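Local coordinates for protein beta-glucuronidase (uncultured Clostridium sp., PDB 6U7J) that probably hydrolyses beta-D-glucuronides as a glycoside hydrolase family 2 enzyme of a gut microbe, and is linked to the reactivation of estrogens from their conjugates, at residues B[332-337]-B[588-593]; B[341-346]-B[397-402]. All coordinates share one frame; numbering follows the deposited sequence.

Both contacts belong to the TIM-barrel domain. Followed from the N terminus, the chain leaves helix 319-332 through 332-337, enters strand 336-338 and three residues later reaches 341-346, the loop leading into helix 346-355. Fifty residues separate 341-346 from 397-402, which lies in the later part of helix 386-403 and packs on that loop, closing contact 2. The chain then runs through the rest of the barrel before helix 581-592 brings 588-593 back to 332-337. Contact 1 thus closes a loop of 250 residues, with contact 2 nested inside it. Their centres are 26 Å apart, yet the two touch where Phe337 CE2 lies 4.1 Å from Tyr344 CD2.

Contact 1: B[332-337]-B[588-593]; sequences IGANSF and ERWRKM
Trp590, near the end of the last helix of the TIM barrel, packs on Ile332, Gly333 and Ala334, the turn that leads from helix 319-332 into strand 336-338. This turn is a Schellman motif: Gly333 has a phi of 87°, which glycine adopts without pressing a side chain on the preceding carbonyl. The same lack of a CB lets the turn settle close against the final helix, and the CA atoms of Gly333 and Arg591 are 4.9 Å apart.

The tight side belongs to the indole. Its CG stands anti to the carbonyl carbon (chi1 -76°), sending the six-membered ring toward the turn. CZ3 lies 4.0 Å from Ile332 CG2, which meets the ring edge in plane, and 3.9 Å from Ala334 CB; a branched residue and a small one suit the rim of so broad a ring. Ile332 O also comes near the ring plane, 3.6 Å from Trp590 CE3. The buried indole N-H is satisfied by Glu548 on strand 545-551, and Phe304 meets the indole edge-to-face.

Towards solvent the contact is looser, with no hydrogen bond crossing between the segments. Exposed Arg591 touches the turn only lightly, its CG 4.1 Å from Gly333 CA, and its chain, extended from CG to NE, reaches on so that NE bonds Trp331 O near the end of helix 319-332.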
loop_
_atom_site.group_PDB
_atom_site.type_symbol
_atom_site.label_atom_id
_atom_site.label_comp_id
_atom_site.label_asym_id
_atom_site.label_seq_id
_atom_site.Cartn_x
_atom_site.Cartn_y
_atom_site.Cartn_z
ATOM N N ILE B 332 -1.738 -16.449 18.205
ATOM C CA ILE B 332 -1.409 -17.327 17.088
ATOM C C ILE B 332 -1.175 -18.764 17.520
ATOM O O ILE B 332 -1.040 -19.634 16.655
ATOM C CB ILE B 332 -0.178 -16.793 16.331
ATOM C CG1 ILE B 332 -0.199 -17.267 14.867
ATOM C CG2 ILE B 332 1.096 -17.167 17.066
ATOM C CD1 ILE B 332 0.670 -16.461 13.915
ATOM N N GLY B 333 -1.144 -19.046 18.825
ATOM C CA GLY B 333 -0.890 -20.395 19.304
ATOM C C GLY B 333 0.573 -20.755 19.462
ATOM O O GLY B 333 0.895 -21.941 19.617
ATOM N N ALA B 334 1.473 -19.781 19.398
ATOM C CA ALA B 334 2.878 -20.076 19.612
ATOM C C ALA B 334 3.115 -20.444 21.078
ATOM O O ALA B 334 2.352 -20.061 21.970
ATOM C CB ALA B 334 3.738 -18.877 19.205
ATOM N N ASN B 335 4.168 -21.220 21.319
ATOM C CA ASN B 335 4.551 -21.561 22.681
ATOM C C ASN B 335 6.008 -21.249 22.994
ATOM O O ASN B 335 6.458 -21.534 24.112
ATOM C CB ASN B 335 4.270 -23.057 22.977
ATOM C CG ASN B 335 5.063 -24.000 22.087
ATOM O OD1 ASN B 335 6.026 -23.609 21.433
ATOM N ND2 ASN B 335 4.646 -25.264 22.055
ATOM N N SER B 336 6.756 -20.680 22.048
ATOM C CA SER B 336 8.198 -20.540 22.201
ATOM C C SER B 336 8.718 -19.462 21.249
ATOM O O SER B 336 8.077 -19.132 20.250
ATOM C CB SER B 336 8.895 -21.883 21.936
ATOM O OG SER B 336 8.523 -22.419 20.657
ATOM N N PHE B 337 9.892 -18.920 21.569
ATOM C CA PHE B 337 10.668 -18.156 20.602
ATOM C C PHE B 337 12.149 -18.402 20.842
ATOM O O PHE B 337 12.560 -18.928 21.888
ATOM C CB PHE B 337 10.351 -16.641 20.632
ATOM C CG PHE B 337 10.551 -15.973 21.971
ATOM C CD1 PHE B 337 9.525 -15.922 22.898
ATOM C CD2 PHE B 337 11.753 -15.342 22.280
ATOM C CE1 PHE B 337 9.704 -15.286 24.125
ATOM C CE2 PHE B 337 11.933 -14.695 23.494
ATOM C CZ PHE B 337 10.907 -14.669 24.420
ATOM N N GLU B 588 -4.623 -21.457 12.898
ATOM C CA GLU B 588 -5.491 -22.634 12.874
ATOM C C GLU B 588 -4.688 -23.918 13.042
ATOM O O GLU B 588 -5.126 -24.843 13.730
ATOM C CB GLU B 588 -6.309 -22.688 11.579
ATOM C CG GLU B 588 -7.382 -21.598 11.475
ATOM C CD GLU B 588 -8.441 -21.680 12.577
ATOM O OE1 GLU B 588 -9.183 -22.690 12.624
ATOM O OE2 GLU B 588 -8.537 -20.728 13.388
ATOM N N ARG B 589 -3.509 -24.001 12.437
ATOM C CA ARG B 589 -2.664 -25.167 12.667
ATOM C C ARG B 589 -2.178 -25.234 14.123
ATOM O O ARG B 589 -2.414 -26.224 14.825
ATOM C CB ARG B 589 -1.491 -25.137 11.696
ATOM C CG ARG B 589 -0.393 -26.139 11.981
ATOM C CD ARG B 589 0.699 -25.926 10.964
ATOM N NE ARG B 589 1.915 -26.692 11.213
ATOM C CZ ARG B 589 2.072 -27.968 10.884
ATOM N NH1 ARG B 589 3.224 -28.581 11.129
ATOM N NH2 ARG B 589 1.071 -28.636 10.327
ATOM N N TRP B 590 -1.507 -24.182 14.606
ATOM C CA TRP B 590 -0.873 -24.287 15.923
ATOM C C TRP B 590 -1.894 -24.419 17.048
ATOM O O TRP B 590 -1.625 -25.098 18.042
ATOM C CB TRP B 590 0.035 -23.084 16.193
ATOM C CG TRP B 590 1.349 -23.129 15.460
ATOM C CD1 TRP B 590 1.877 -24.180 14.769
ATOM C CD2 TRP B 590 2.291 -22.054 15.331
ATOM N NE1 TRP B 590 3.088 -23.828 14.214
ATOM C CE2 TRP B 590 3.366 -22.529 14.550
ATOM C CE3 TRP B 590 2.325 -20.738 15.798
ATOM C CZ2 TRP B 590 4.464 -21.732 14.226
ATOM C CZ3 TRP B 590 3.419 -19.941 15.467
ATOM C CH2 TRP B 590 4.474 -20.443 14.700
ATOM N N ARG B 591 -3.064 -23.798 16.919
ATOM C CA ARG B 591 -4.054 -23.935 17.980
ATOM C C ARG B 591 -4.662 -25.332 18.033
ATOM O O ARG B 591 -5.211 -25.705 19.069
ATOM C CB ARG B 591 -5.159 -22.887 17.827
ATOM C CG ARG B 591 -4.687 -21.486 18.231
ATOM C CD ARG B 591 -5.840 -20.533 18.519
ATOM N NE ARG B 591 -5.429 -19.507 19.480
ATOM C CZ ARG B 591 -5.725 -19.529 20.779
ATOM N NH1 ARG B 591 -5.302 -18.554 21.573
ATOM N NH2 ARG B 591 -6.447 -20.524 21.278
ATOM N N LYS B 592 -4.574 -26.112 16.953
ATOM C CA LYS B 592 -5.068 -27.482 17.004
ATOM C C LYS B 592 -3.991 -28.485 17.392
ATOM O O LYS B 592 -4.320 -29.648 17.645
ATOM C CB LYS B 592 -5.701 -27.892 15.669
ATOM C CG LYS B 592 -7.143 -27.380 15.456
ATOM C CD LYS B 592 -7.265 -25.844 15.586
ATOM C CE LYS B 592 -8.683 -25.316 15.376
ATOM N NZ LYS B 592 -9.456 -25.364 16.653
ATOM N N MET B 593 -2.723 -28.069 17.455
ATOM C CA MET B 593 -1.659 -28.902 18.002
ATOM C C MET B 593 -1.563 -28.681 19.505
ATOM O O MET B 593 -2.468 -29.050 20.244
ATOM C CB MET B 593 -0.315 -28.590 17.349
ATOM C CG MET B 593 -0.301 -28.710 15.855
ATOM S SD MET B 593 1.251 -28.065 15.170
ATOM C CE MET B 593 2.384 -29.276 15.831
#

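Contact 2: B[341-346]-B[397-402]; sequences HYPYAE and KELYQR
In the TIM barrel, the loop joining strand 336-338 to helix 346-355 presents the carbonyl of Tyr344 to Arg402 of helix 386-403. The guanidinium takes this oxygen end-on: NH1 is 2.8 Å and NH2 2.9 Å from Tyr344 O. Because two N-H groups converge on one atom, both bonds are bent, at 138° and 136°. Arginine suits the place by its length and by a bend at chi3 (74°) that turns its tip to the loop.

Glu346, in the first turn of its helix beyond the N-cap Ala345, passes obliquely over the arginine. Its CG lies over one guanidinium face, 3.7 Å from Arg402 NE, and its OE1 comes 3.4 Å from Arg402 CG. A water within hydrogen-bonding distance of Glu346 OE1 and Arg402 O spans the gap. Beside the guanidinium, Pro343 CG and Leu399 CD1 meet at 3.8 Å, an apolar pair of side chains, for which proline and leucine suit a buried place.

Glu346 OE1 and Arg402 NE are 4.3 Å apart and no N-H points at the oxygen, so the pair is beyond a salt bridge, and the opposite charges probably attract only at longer range. A bound calcium ion about 4 Å from the Glu346 side chain would further stabilise its negative charge in this buried setting.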
loop_
_atom_site.group_PDB
_atom_site.type_symbol
_atom_site.label_atom_id
_atom_site.label_comp_id
_atom_site.label_asym_id
_atom_site.label_seq_id
_atom_site.Cartn_x
_atom_site.Cartn_y
_atom_site.Cartn_z
ATOM N N HIS B 341 19.853 -14.092 17.442
ATOM C CA HIS B 341 21.165 -13.613 17.069
ATOM C C HIS B 341 21.773 -12.734 18.133
ATOM O O HIS B 341 22.825 -12.180 17.915
ATOM C CB HIS B 341 21.218 -12.996 15.685
ATOM C CG HIS B 341 20.425 -13.776 14.662
ATOM N ND1 HIS B 341 20.242 -15.144 14.767
ATOM C CD2 HIS B 341 19.806 -13.399 13.511
ATOM C CE1 HIS B 341 19.505 -15.561 13.758
ATOM N NE2 HIS B 341 19.242 -14.529 12.974
ATOM N N TYR B 342 21.167 -12.656 19.320
ATOM C CA TYR B 342 21.727 -11.961 20.480
ATOM C C TYR B 342 20.781 -12.113 21.665
ATOM O O TYR B 342 19.583 -12.353 21.479
ATOM C CB TYR B 342 21.933 -10.463 20.161
ATOM C CG TYR B 342 20.795 -9.875 19.372
ATOM C CD1 TYR B 342 20.873 -9.720 17.985
ATOM C CD2 TYR B 342 19.628 -9.481 19.996
ATOM C CE1 TYR B 342 19.803 -9.202 17.247
ATOM C CE2 TYR B 342 18.555 -8.968 19.269
ATOM C CZ TYR B 342 18.647 -8.830 17.894
ATOM O OH TYR B 342 17.581 -8.315 17.197
ATOM N N PRO B 343 21.296 -11.966 22.878
ATOM C CA PRO B 343 20.410 -11.953 24.051
ATOM C C PRO B 343 19.459 -10.760 24.031
ATOM O O PRO B 343 19.814 -9.669 23.589
ATOM C CB PRO B 343 21.390 -11.859 25.240
ATOM C CG PRO B 343 22.685 -12.392 24.704
ATOM C CD PRO B 343 22.725 -12.040 23.243
ATOM N N TYR B 344 18.249 -10.977 24.527
ATOM C CA TYR B 344 17.264 -9.920 24.632
ATOM C C TYR B 344 17.340 -9.280 26.019
ATOM O O TYR B 344 18.055 -9.749 26.910
ATOM C CB TYR B 344 15.852 -10.461 24.363
ATOM C CG TYR B 344 15.600 -10.937 22.930
ATOM C CD1 TYR B 344 16.566 -10.768 21.933
ATOM C CD2 TYR B 344 14.391 -11.556 22.580
ATOM C CE1 TYR B 344 16.341 -11.196 20.627
ATOM C CE2 TYR B 344 14.154 -12.001 21.274
ATOM C CZ TYR B 344 15.131 -11.815 20.302
ATOM O OH TYR B 344 14.915 -12.252 19.008
ATOM N N ALA B 345 16.601 -8.181 26.185
ATOM C CA ALA B 345 16.502 -7.523 27.473
ATOM C C ALA B 345 15.972 -8.500 28.517
ATOM O O ALA B 345 15.178 -9.389 28.221
ATOM C CB ALA B 345 15.591 -6.299 27.372
ATOM N N GLU B 346 16.436 -8.335 29.755
ATOM C CA GLU B 346 15.981 -9.216 30.826
ATOM C C GLU B 346 14.487 -9.096 31.059
ATOM O O GLU B 346 13.852 -10.073 31.472
ATOM C CB GLU B 346 16.745 -8.917 32.116
ATOM C CG GLU B 346 18.226 -8.942 31.911
ATOM C CD GLU B 346 18.995 -8.851 33.192
ATOM O OE1 GLU B 346 18.876 -9.799 34.018
ATOM O OE2 GLU B 346 19.710 -7.827 33.365
ATOM N N LYS B 397 29.845 -17.151 29.039
ATOM C CA LYS B 397 29.946 -17.008 30.488
ATOM C C LYS B 397 28.997 -15.926 30.996
ATOM O O LYS B 397 28.254 -16.137 31.966
ATOM C CB LYS B 397 31.402 -16.684 30.854
ATOM C CG LYS B 397 31.663 -16.335 32.315
ATOM C CD LYS B 397 31.206 -17.438 33.222
ATOM C CE LYS B 397 31.843 -17.307 34.603
ATOM N NZ LYS B 397 31.190 -18.269 35.545
ATOM N N GLU B 398 29.011 -14.755 30.343
ATOM C CA GLU B 398 28.143 -13.645 30.733
ATOM C C GLU B 398 26.666 -13.996 30.543
ATOM O O GLU B 398 25.838 -13.741 31.426
ATOM C CB GLU B 398 28.490 -12.401 29.917
ATOM C CG GLU B 398 29.575 -11.482 30.475
ATOM C CD GLU B 398 29.795 -10.283 29.557
ATOM O OE1 GLU B 398 30.458 -10.460 28.508
ATOM O OE2 GLU B 398 29.270 -9.177 29.848
ATOM N N LEU B 399 26.312 -14.567 29.384
ATOM C CA LEU B 399 24.914 -14.944 29.161
ATOM C C LEU B 399 24.439 -15.935 30.217
ATOM O O LEU B 399 23.351 -15.769 30.783
ATOM C CB LEU B 399 24.717 -15.537 27.761
ATOM C CG LEU B 399 23.263 -15.934 27.483
ATOM C CD1 LEU B 399 22.302 -14.772 27.673
ATOM C CD2 LEU B 399 23.133 -16.478 26.090
ATOM N N TYR B 400 25.255 -16.957 30.517
ATOM C CA TYR B 400 24.881 -17.922 31.552
ATOM C C TYR B 400 24.679 -17.234 32.896
ATOM O O TYR B 400 23.682 -17.473 33.585
ATOM C CB TYR B 400 25.934 -19.031 31.668
ATOM C CG TYR B 400 25.654 -19.965 32.831
ATOM C CD1 TYR B 400 24.641 -20.910 32.758
ATOM C CD2 TYR B 400 26.380 -19.863 34.030
ATOM C CE1 TYR B 400 24.362 -21.753 33.836
ATOM C CE2 TYR B 400 26.105 -20.685 35.112
ATOM C CZ TYR B 400 25.101 -21.631 35.012
ATOM O OH TYR B 400 24.839 -22.459 36.079
ATOM N N GLN B 401 25.599 -16.348 33.280
ATOM C CA GLN B 401 25.454 -15.703 34.581
ATOM C C GLN B 401 24.164 -14.899 34.656
ATOM O O GLN B 401 23.505 -14.860 35.703
ATOM C CB GLN B 401 26.661 -14.805 34.872
ATOM C CG GLN B 401 27.863 -15.555 35.447
ATOM C CD GLN B 401 27.599 -16.069 36.847
ATOM O OE1 GLN B 401 27.637 -17.275 37.087
ATOM N NE2 GLN B 401 27.309 -15.159 37.777
ATOM N N ARG B 402 23.784 -14.243 33.555
ATOM C CA ARG B 402 22.569 -13.436 33.582
ATOM C C ARG B 402 21.308 -14.299 33.602
ATOM O O ARG B 402 20.359 -13.999 34.337
ATOM C CB ARG B 402 22.545 -12.478 32.388
ATOM C CG ARG B 402 21.545 -11.326 32.541
ATOM C CD ARG B 402 21.301 -10.635 31.219
ATOM N NE ARG B 402 20.470 -11.452 30.330
ATOM C CZ ARG B 402 19.923 -11.016 29.200
ATOM N NH1 ARG B 402 20.112 -9.750 28.794
ATOM N NH2 ARG B 402 19.189 -11.850 28.467
HETATM O O HOH W 1 19.914 -11.543 35.801
#